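Local coordinates for protein DNA methyltransferase (Nicotiana tabacum, PDB 4ONQ) that probably methylates cytosine at C5 in DNA as a plant DRM-type methyltransferase using S-adenosyl-L-methionine, this chain being its catalytic domain, here bound to sinefungin, at residues D180-L185 and K205-S210; R139-D144 and Q154-D159; I284-N287 and Q291-G294. The protein carries 5 engineered substitutions. One frame throughout, in Å; residues are numbered along the deposited sequence.

Interaction 1 of 3, residues D180-L185 and K205-S210; sequences DEVEML and KSLGNS. With SFG (sinefungin), chain C.
L207 projects from helix 200-208 onto helix 179-186, where V182 and E183 receive it, and this one leucine carries the whole buried contact. Its CB lies 3.8 Å from V182 CG1, while the methyl CD2 comes within 3.7 Å of E183 CG. With CG anti to the carbonyl carbon (chi1 -71°), the forked end of L207 is directed at the neighbouring helix, and its CD1 is wedged between V182 and the aliphatic part of E183. The E183 chain runs on, extended, past the leucine: OE2 takes a hydrogen bond with T193 OG1 and a salt bridge to R203 NH2, OE1 is met by the backbone N of N191, and the CG methylene is left to pack against the leucine. An alanine at L207 is likely to open a gap between the helices and leave V182 CG1 and E183 CG without their apolar mate. On the looser side, D180 points away and is partly exposed, and K205 is exposed. Past L207 the chain reaches the sinefungin: N209 O accepts a weak bond from NE, and S210 OG lies 2.9 Å from the ligand OXT. The G208-N209-S210-F211 sequence corresponds to motif X of C5-cytosine methyltransferases, which borders the cofactor pocket.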
loop_
_atom_site.group_PDB
_atom_site.type_symbol
_atom_site.label_atom_id
_atom_site.label_comp_id
_atom_site.label_asym_id
_atom_site.label_seq_id
_atom_site.Cartn_x
_atom_site.Cartn_y
_atom_site.Cartn_z
ATOM N N ASP A 180 3.426 -2.317 15.415
ATOM C CA ASP A 180 4.680 -1.683 14.981
ATOM C C ASP A 180 5.377 -2.487 13.868
ATOM O O ASP A 180 5.940 -1.914 12.927
ATOM C CB ASP A 180 5.635 -1.418 16.153
ATOM C CG ASP A 180 6.151 -2.691 16.789
ATOM O OD1 ASP A 180 5.322 -3.549 17.152
ATOM O OD2 ASP A 180 7.389 -2.836 16.920
ATOM N N GLU A 181 5.301 -3.813 13.964
ATOM C CA GLU A 181 5.864 -4.694 12.945
ATOM C C GLU A 181 5.139 -4.519 11.613
ATOM O O GLU A 181 5.776 -4.434 10.557
ATOM C CB GLU A 181 5.834 -6.152 13.409
ATOM C CG GLU A 181 6.585 -6.357 14.713
ATOM C CD GLU A 181 6.386 -7.733 15.346
ATOM O OE1 GLU A 181 5.321 -8.369 15.153
ATOM O OE2 GLU A 181 7.312 -8.174 16.057
ATOM N N VAL A 182 3.811 -4.448 11.665
ATOM C CA VAL A 182 3.012 -4.212 10.465
ATOM C C VAL A 182 3.344 -2.838 9.864
ATOM O O VAL A 182 3.530 -2.710 8.657
ATOM C CB VAL A 182 1.489 -4.302 10.749
ATOM C CG1 VAL A 182 0.690 -4.079 9.470
ATOM C CG2 VAL A 182 1.132 -5.638 11.377
ATOM N N GLU A 183 3.437 -1.824 10.721
ATOM C CA GLU A 183 3.807 -0.479 10.298
ATOM C C GLU A 183 5.111 -0.489 9.529
ATOM O O GLU A 183 5.223 0.131 8.470
ATOM C CB GLU A 183 3.957 0.445 11.499
ATOM C CG GLU A 183 2.655 1.009 12.028
ATOM C CD GLU A 183 2.848 1.749 13.337
ATOM O OE1 GLU A 183 3.956 1.646 13.915
ATOM O OE2 GLU A 183 1.895 2.429 13.783
ATOM N N MET A 184 6.105 -1.197 10.047
ATOM C CA MET A 184 7.374 -1.185 9.353
ATOM C C MET A 184 7.337 -2.024 8.078
ATOM O O MET A 184 7.975 -1.672 7.090
ATOM C CB MET A 184 8.527 -1.567 10.274
ATOM C CG MET A 184 8.653 -3.018 10.563
ATOM S SD MET A 184 10.264 -3.563 10.010
ATOM C CE MET A 184 9.854 -4.273 8.431
ATOM N N LEU A 185 6.570 -3.112 8.084
ATOM C CA LEU A 185 6.447 -3.931 6.883
ATOM C C LEU A 185 5.822 -3.140 5.731
ATOM O O LEU A 185 6.180 -3.328 4.572
ATOM C CB LEU A 185 5.641 -5.199 7.164
ATOM C CG LEU A 185 6.346 -6.256 8.009
ATOM C CD1 LEU A 185 5.391 -7.376 8.348
ATOM C CD2 LEU A 185 7.582 -6.781 7.302
ATOM N N LYS A 205 -6.961 -2.632 11.199
ATOM C CA LYS A 205 -7.801 -2.393 10.081
ATOM C C LYS A 205 -7.294 -1.308 9.166
ATOM O O LYS A 205 -7.350 -1.437 7.993
ATOM C CB LYS A 205 -9.187 -2.097 10.583
ATOM C CG LYS A 205 -10.196 -1.841 9.518
ATOM C CD LYS A 205 -11.501 -1.345 10.088
ATOM C CE LYS A 205 -12.629 -1.308 9.075
ATOM N NZ LYS A 205 -12.709 -0.076 8.272
ATOM N N SER A 206 -6.769 -0.242 9.713
ATOM C CA SER A 206 -6.223 0.832 8.889
ATOM C C SER A 206 -4.915 0.435 8.198
ATOM O O SER A 206 -4.658 0.838 7.062
ATOM C CB SER A 206 -6.028 2.108 9.717
ATOM O OG SER A 206 -7.280 2.679 10.078
ATOM N N LEU A 207 -4.091 -0.354 8.880
ATOM C CA LEU A 207 -2.842 -0.813 8.281
ATOM C C LEU A 207 -3.115 -1.860 7.203
ATOM O O LEU A 207 -2.581 -1.788 6.090
ATOM C CB LEU A 207 -1.902 -1.358 9.357
ATOM C CG LEU A 207 -1.284 -0.308 10.291
ATOM C CD1 LEU A 207 -0.835 -0.936 11.620
ATOM C CD2 LEU A 207 -0.121 0.365 9.610
ATOM N N GLY A 208 -3.970 -2.820 7.533
ATOM C CA GLY A 208 -4.318 -3.902 6.627
ATOM C C GLY A 208 -4.873 -3.440 5.294
ATOM O O GLY A 208 -4.767 -4.147 4.298
ATOM N N ASN A 209 -5.456 -2.247 5.276
ATOM C CA ASN A 209 -6.060 -1.709 4.065
ATOM C C ASN A 209 -5.167 -0.735 3.297
ATOM O O ASN A 209 -5.565 -0.220 2.264
ATOM C CB ASN A 209 -7.399 -1.041 4.403
ATOM C CG ASN A 209 -8.486 -2.053 4.753
ATOM O OD1 ASN A 209 -8.519 -3.156 4.211
ATOM N ND2 ASN A 209 -9.372 -1.683 5.668
ATOM N N SER A 210 -3.955 -0.502 3.789
ATOM C CA SER A 210 -3.119 0.576 3.265
ATOM C C SER A 210 -2.275 0.217 2.035
ATOM O O SER A 210 -2.270 -0.926 1.582
ATOM C CB SER A 210 -2.209 1.110 4.370
ATOM O OG SER A 210 -1.405 2.158 3.873
HETATM N N SFG C . -4.971 4.346 0.690
HETATM C CA SFG C . -5.171 4.043 2.119
HETATM C C SFG C . -3.782 3.909 2.738
HETATM O O SFG C . -2.800 3.902 1.967
HETATM O OXT SFG C . -3.734 3.890 3.986
HETATM C CB SFG C . -6.024 2.767 2.228
HETATM C CG SFG C . -7.382 3.196 1.678
HETATM C CD SFG C . -8.554 2.200 1.553
HETATM N NE SFG C . -8.278 1.097 0.630
HETATM C "C5'" SFG C . -9.674 3.152 1.093
HETATM C "C4'" SFG C . -9.734 4.024 2.375
HETATM O "O4'" SFG C . -11.171 4.114 1.945
HETATM C "C3'" SFG C . -10.214 3.796 3.803
HETATM O "O3'" SFG C . -9.998 4.946 4.604
HETATM C "C2'" SFG C . -11.649 3.483 3.636
HETATM O "O2'" SFG C . -12.290 3.502 4.916
HETATM C "C1'" SFG C . -11.856 4.863 2.959
HETATM N N9 SFG C . -13.282 5.031 2.587
HETATM C C8 SFG C . -14.296 4.184 2.641
HETATM N N7 SFG C . -15.375 4.792 2.153
HETATM C C5 SFG C . -15.027 6.021 1.768
HETATM C C6 SFG C . -15.727 7.022 1.223
HETATM N N6 SFG C . -17.020 6.798 1.002
HETATM N N1 SFG C . -15.170 8.199 0.908
HETATM C C2 SFG C . -13.810 8.377 1.163
HETATM N N3 SFG C . -13.103 7.315 1.734
HETATM C C4 SFG C . -13.721 6.151 2.001
#

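Interaction 2 of 3, residues R139-D144 and Q154-D159; sequences RKAVED and QKFVLD
A141 and V142 of helix 132-143 face F156 and V157 of helix 151-164, and four apolar side chains make the contact. The methyl CB of A141 comes up at the edge of the F156 ring, near its plane, with CE2 at 4.1 Å; the ring meets the alanine with its rim and not with a face. F156 has CG anti to its backbone N (chi1 159°), which swings the ring edge over to A141 CB. Deeper in, V142 CG1 touches V157 CG1 at 4.0 Å, the two valine side chains crossing at about a right angle. The alanine-ring contact lies at the surface, since F156 is exposed, whereas both valines are buried.

Around this first shell, V142 also rests on N172, and Q154 at the start of the second segment packs on W116 while its NE2 bonds to P149 O. Two charged pairs lie off the interface, each within its own segment. R139 NH1 donates to E143 OE2 at 3.0 Å, in the guanidinium plane but from above the carboxylate plane, and K155 forms a longer, weak bridge to D159.

With no polar pair between them, these two segments of a helical hairpin meet only through modest apolar packing, so between them the fit probably rests on shape and burial and not on directional bonds.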
loop_
_atom_site.group_PDB
_atom_site.type_symbol
_atom_site.label_atom_id
_atom_site.label_comp_id
_atom_site.label_asym_id
_atom_site.label_seq_id
_atom_site.Cartn_x
_atom_site.Cartn_y
_atom_site.Cartn_z
ATOM N N ARG A 139 0.566 -23.968 20.138
ATOM C CA ARG A 139 1.407 -24.316 21.278
ATOM C C ARG A 139 1.228 -25.775 21.687
ATOM O O ARG A 139 2.201 -26.502 21.780
ATOM C CB ARG A 139 1.130 -23.420 22.491
ATOM C CG ARG A 139 1.754 -23.982 23.777
ATOM C CD ARG A 139 1.372 -23.215 25.032
ATOM N NE ARG A 139 2.121 -21.971 25.192
ATOM C CZ ARG A 139 3.329 -21.892 25.742
ATOM N NH1 ARG A 139 3.939 -22.991 26.166
ATOM N NH2 ARG A 139 3.934 -20.718 25.857
ATOM N N LYS A 140 -0.011 -26.203 21.924
ATOM C CA LYS A 140 -0.260 -27.568 22.391
ATOM C C LYS A 140 0.067 -28.613 21.329
ATOM O O LYS A 140 0.550 -29.703 21.639
ATOM C CB LYS A 140 -1.702 -27.726 22.885
ATOM C CG LYS A 140 -1.984 -26.971 24.182
ATOM C CD LYS A 140 -3.372 -27.260 24.713
ATOM C CE LYS A 140 -3.694 -26.411 25.939
ATOM N NZ LYS A 140 -2.743 -26.630 27.064
ATOM N N ALA A 141 -0.187 -28.271 20.074
ATOM C CA ALA A 141 0.139 -29.158 18.966
ATOM C C ALA A 141 1.651 -29.430 18.837
ATOM O O ALA A 141 2.043 -30.542 18.481
ATOM C CB ALA A 141 -0.427 -28.609 17.660
ATOM N N VAL A 142 2.494 -28.432 19.119
ATOM C CA VAL A 142 3.951 -28.630 18.997
ATOM C C VAL A 142 4.679 -28.931 20.318
ATOM O O VAL A 142 5.818 -29.407 20.316
ATOM C CB VAL A 142 4.646 -27.427 18.330
ATOM C CG1 VAL A 142 4.058 -27.167 16.953
ATOM C CG2 VAL A 142 4.534 -26.197 19.212
ATOM N N GLU A 143 4.046 -28.647 21.431
ATOM C CA GLU A 143 4.637 -28.798 22.743
ATOM C C GLU A 143 5.043 -30.209 23.128
ATOM O O GLU A 143 6.004 -30.390 23.842
ATOM C CB GLU A 143 3.636 -28.354 23.771
ATOM C CG GLU A 143 4.089 -27.300 24.640
ATOM C CD GLU A 143 3.050 -26.894 25.626
ATOM O OE1 GLU A 143 1.980 -27.510 25.655
ATOM O OE2 GLU A 143 3.318 -25.964 26.390
ATOM N N ASP A 144 4.277 -31.197 22.691
ATOM C CA ASP A 144 4.515 -32.583 23.101
ATOM C C ASP A 144 5.854 -33.138 22.632
ATOM O O ASP A 144 6.508 -33.901 23.342
ATOM C CB ASP A 144 3.383 -33.486 22.615
ATOM C CG ASP A 144 2.116 -33.308 23.418
ATOM O OD1 ASP A 144 2.220 -33.009 24.628
ATOM O OD2 ASP A 144 1.019 -33.467 22.843
ATOM N N GLN A 154 2.828 -30.662 11.488
ATOM C CA GLN A 154 3.607 -29.640 10.795
ATOM C C GLN A 154 2.747 -28.945 9.743
ATOM O O GLN A 154 2.751 -27.719 9.623
ATOM C CB GLN A 154 4.839 -30.246 10.124
ATOM C CG GLN A 154 6.005 -30.526 11.048
ATOM C CD GLN A 154 7.247 -30.977 10.280
ATOM O OE1 GLN A 154 7.525 -30.480 9.184
ATOM N NE2 GLN A 154 7.993 -31.926 10.850
ATOM N N LYS A 155 1.982 -29.736 8.998
ATOM C CA LYS A 155 1.111 -29.184 7.978
ATOM C C LYS A 155 -0.007 -28.356 8.598
ATOM O O LYS A 155 -0.308 -27.262 8.126
ATOM C CB LYS A 155 0.523 -30.282 7.091
ATOM C CG LYS A 155 -0.264 -29.709 5.926
ATOM C CD LYS A 155 -1.129 -30.742 5.248
ATOM C CE LYS A 155 -2.105 -30.072 4.293
ATOM N NZ LYS A 155 -1.453 -29.009 3.468
ATOM N N PHE A 156 -0.622 -28.876 9.654
ATOM C CA PHE A 156 -1.659 -28.121 10.358
ATOM C C PHE A 156 -1.166 -26.731 10.830
ATOM O O PHE A 156 -1.782 -25.698 10.499
ATOM C CB PHE A 156 -2.245 -28.951 11.510
ATOM C CG PHE A 156 -2.917 -28.132 12.566
ATOM C CD1 PHE A 156 -4.170 -27.586 12.346
ATOM C CD2 PHE A 156 -2.294 -27.904 13.781
ATOM C CE1 PHE A 156 -4.792 -26.822 13.321
ATOM C CE2 PHE A 156 -2.910 -27.144 14.761
ATOM C CZ PHE A 156 -4.157 -26.600 14.529
ATOM N N VAL A 157 -0.048 -26.689 11.561
ATOM C CA VAL A 157 0.436 -25.397 12.045
ATOM C C VAL A 157 0.949 -24.495 10.926
ATOM O O VAL A 157 0.764 -23.289 10.990
ATOM C CB VAL A 157 1.438 -25.463 13.264
ATOM C CG1 VAL A 157 1.587 -26.856 13.801
ATOM C CG2 VAL A 157 2.795 -24.814 12.943
ATOM N N LEU A 158 1.565 -25.067 9.894
ATOM C CA LEU A 158 2.031 -24.237 8.786
ATOM C C LEU A 158 0.856 -23.609 8.043
ATOM O O LEU A 158 0.914 -22.450 7.630
ATOM C CB LEU A 158 2.927 -25.020 7.832
ATOM C CG LEU A 158 4.387 -25.114 8.270
ATOM C CD1 LEU A 158 5.173 -25.887 7.234
ATOM C CD2 LEU A 158 4.969 -23.721 8.462
ATOM N N ASP A 159 -0.225 -24.342 7.923
ATOM C CA ASP A 159 -1.407 -23.808 7.301
ATOM C C ASP A 159 -2.009 -22.700 8.115
ATOM O O ASP A 159 -2.391 -21.717 7.562
ATOM C CB ASP A 159 -2.478 -24.889 7.016
ATOM C CG ASP A 159 -2.108 -25.841 5.884
ATOM O OD1 ASP A 159 -1.162 -25.591 5.150
ATOM O OD2 ASP A 159 -2.771 -26.865 5.722
#

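Interaction 3 of 3, residues I284-N287 and Q291-G294; sequences IHFN and QLNG
F286, near the end of strand 282-286, the outermost of the large sheet, meets Q291 and L292 of the loop that leads into helix 294-304, as in the class I methyltransferase fold; N293 N-caps that helix, OD1 to R296 N. Before it, I284 bonds through its backbone to V257 and S259. H285 points away from the loop, its ND1 bonded to S259 O. F286 turns back to the loop: L292 CD2 sits over the centre of one ring face, 4.2 Å from the F286 centroid and 12° off the normal, a CH-pi contact. Q291 comes to the ring edge instead, its CD 3.7 Å from F286 CD1 and its amide steeply inclined to the ring. N287 follows, its backbone N donating to Q291 OE1 at 3.0 Å, almost in line with the glutamine carbonyl (170°) but clearly bent at the hydrogen. Q291 reaches this point with CG between its backbone N and carbonyl carbon (chi1 83°) and the rest extended. D288 N donates to the same oxygen. One side-chain carbonyl thus serves two successive backbone N-H groups, and these bonds probably fix the amide's rotation, with the ring edge of F286 packed against it.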
loop_
_atom_site.group_PDB
_atom_site.type_symbol
_atom_site.label_atom_id
_atom_site.label_comp_id
_atom_site.label_asym_id
_atom_site.label_seq_id
_atom_site.Cartn_x
_atom_site.Cartn_y
_atom_site.Cartn_z
ATOM N N ILE A 284 -5.878 19.516 3.385
ATOM C CA ILE A 284 -7.297 19.762 3.461
ATOM C C ILE A 284 -8.110 18.496 3.459
ATOM O O ILE A 284 -8.039 17.733 2.542
ATOM C CB ILE A 284 -7.745 20.620 2.298
ATOM C CG1 ILE A 284 -6.991 21.915 2.330
ATOM C CG2 ILE A 284 -9.203 20.941 2.405
ATOM C CD1 ILE A 284 -7.348 22.829 1.209
ATOM N N HIS A 285 -8.923 18.302 4.479
ATOM C CA HIS A 285 -9.701 17.070 4.604
ATOM C C HIS A 285 -11.171 17.208 4.212
ATOM O O HIS A 285 -11.836 18.185 4.555
ATOM C CB HIS A 285 -9.592 16.486 6.017
ATOM C CG HIS A 285 -8.477 15.497 6.178
ATOM N ND1 HIS A 285 -8.349 14.383 5.376
ATOM C CD2 HIS A 285 -7.446 15.450 7.055
ATOM C CE1 HIS A 285 -7.284 13.695 5.748
ATOM N NE2 HIS A 285 -6.720 14.319 6.766
ATOM N N PHE A 286 -11.659 16.213 3.479
ATOM C CA PHE A 286 -13.082 16.061 3.220
ATOM C C PHE A 286 -13.479 14.679 3.686
ATOM O O PHE A 286 -12.677 13.745 3.628
ATOM C CB PHE A 286 -13.388 16.203 1.734
ATOM C CG PHE A 286 -13.290 17.606 1.227
ATOM C CD1 PHE A 286 -14.358 18.475 1.353
ATOM C CD2 PHE A 286 -12.134 18.053 0.611
ATOM C CE1 PHE A 286 -14.275 19.771 0.885
ATOM C CE2 PHE A 286 -12.045 19.345 0.136
ATOM C CZ PHE A 286 -13.116 20.206 0.274
ATOM N N ASN A 287 -14.717 14.543 4.141
ATOM C CA ASN A 287 -15.175 13.281 4.701
ATOM C C ASN A 287 -15.723 12.323 3.654
ATOM O O ASN A 287 -15.494 11.116 3.728
ATOM C CB ASN A 287 -16.198 13.529 5.805
ATOM C CG ASN A 287 -15.610 14.300 6.970
ATOM O OD1 ASN A 287 -14.453 14.727 6.927
ATOM N ND2 ASN A 287 -16.405 14.489 8.018
ATOM N N GLN A 291 -19.030 14.413 -1.780
ATOM C CA GLN A 291 -19.162 15.849 -1.563
ATOM C C GLN A 291 -18.186 16.648 -2.428
ATOM O O GLN A 291 -18.130 17.876 -2.347
ATOM C CB GLN A 291 -19.021 16.209 -0.078
ATOM C CG GLN A 291 -17.595 16.346 0.430
ATOM C CD GLN A 291 -17.539 16.669 1.918
ATOM O OE1 GLN A 291 -16.812 16.032 2.680
ATOM N NE2 GLN A 291 -18.314 17.661 2.334
ATOM N N LEU A 292 -17.428 15.946 -3.264
ATOM C CA LEU A 292 -16.575 16.602 -4.251
ATOM C C LEU A 292 -17.269 16.705 -5.600
ATOM O O LEU A 292 -17.071 15.855 -6.469
ATOM C CB LEU A 292 -15.258 15.847 -4.434
ATOM C CG LEU A 292 -14.168 15.964 -3.372
ATOM C CD1 LEU A 292 -12.945 15.211 -3.838
ATOM C CD2 LEU A 292 -13.825 17.413 -3.092
ATOM N N ASN A 293 -18.075 17.746 -5.778
ATOM C CA ASN A 293 -18.715 18.002 -7.065
ATOM C C ASN A 293 -17.826 18.825 -7.992
ATOM O O ASN A 293 -16.716 19.207 -7.622
ATOM C CB ASN A 293 -20.072 18.687 -6.876
ATOM C CG ASN A 293 -20.105 19.590 -5.660
ATOM O OD1 ASN A 293 -19.563 20.694 -5.676
ATOM N ND2 ASN A 293 -20.751 19.123 -4.597
ATOM N N GLY A 294 -18.318 19.091 -9.199
ATOM C CA GLY A 294 -17.578 19.877 -10.169
ATOM C C GLY A 294 -17.315 21.286 -9.673
ATOM O O GLY A 294 -16.273 21.875 -9.958
#

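All three interactions lie in the DRM-type methyltransferase domain, and none touches another. Interaction 1 is in direct reach of the ligand, since N209 and S210 line the sinefungin pocket. Interaction 3 flanks the pocket from the edge of the large sheet, the side chain of N287 being about 7 Å from sinefungin; its centre is about 26 Å from that of interaction 1. Interaction 2 is remote, about 27 Å from interaction 1 and 50 Å from interaction 3 between centres, and on the other side of the chain's centre from the latter. The predicted active-site C316 belongs to the unmodelled 316-335, so no distance to it can be given.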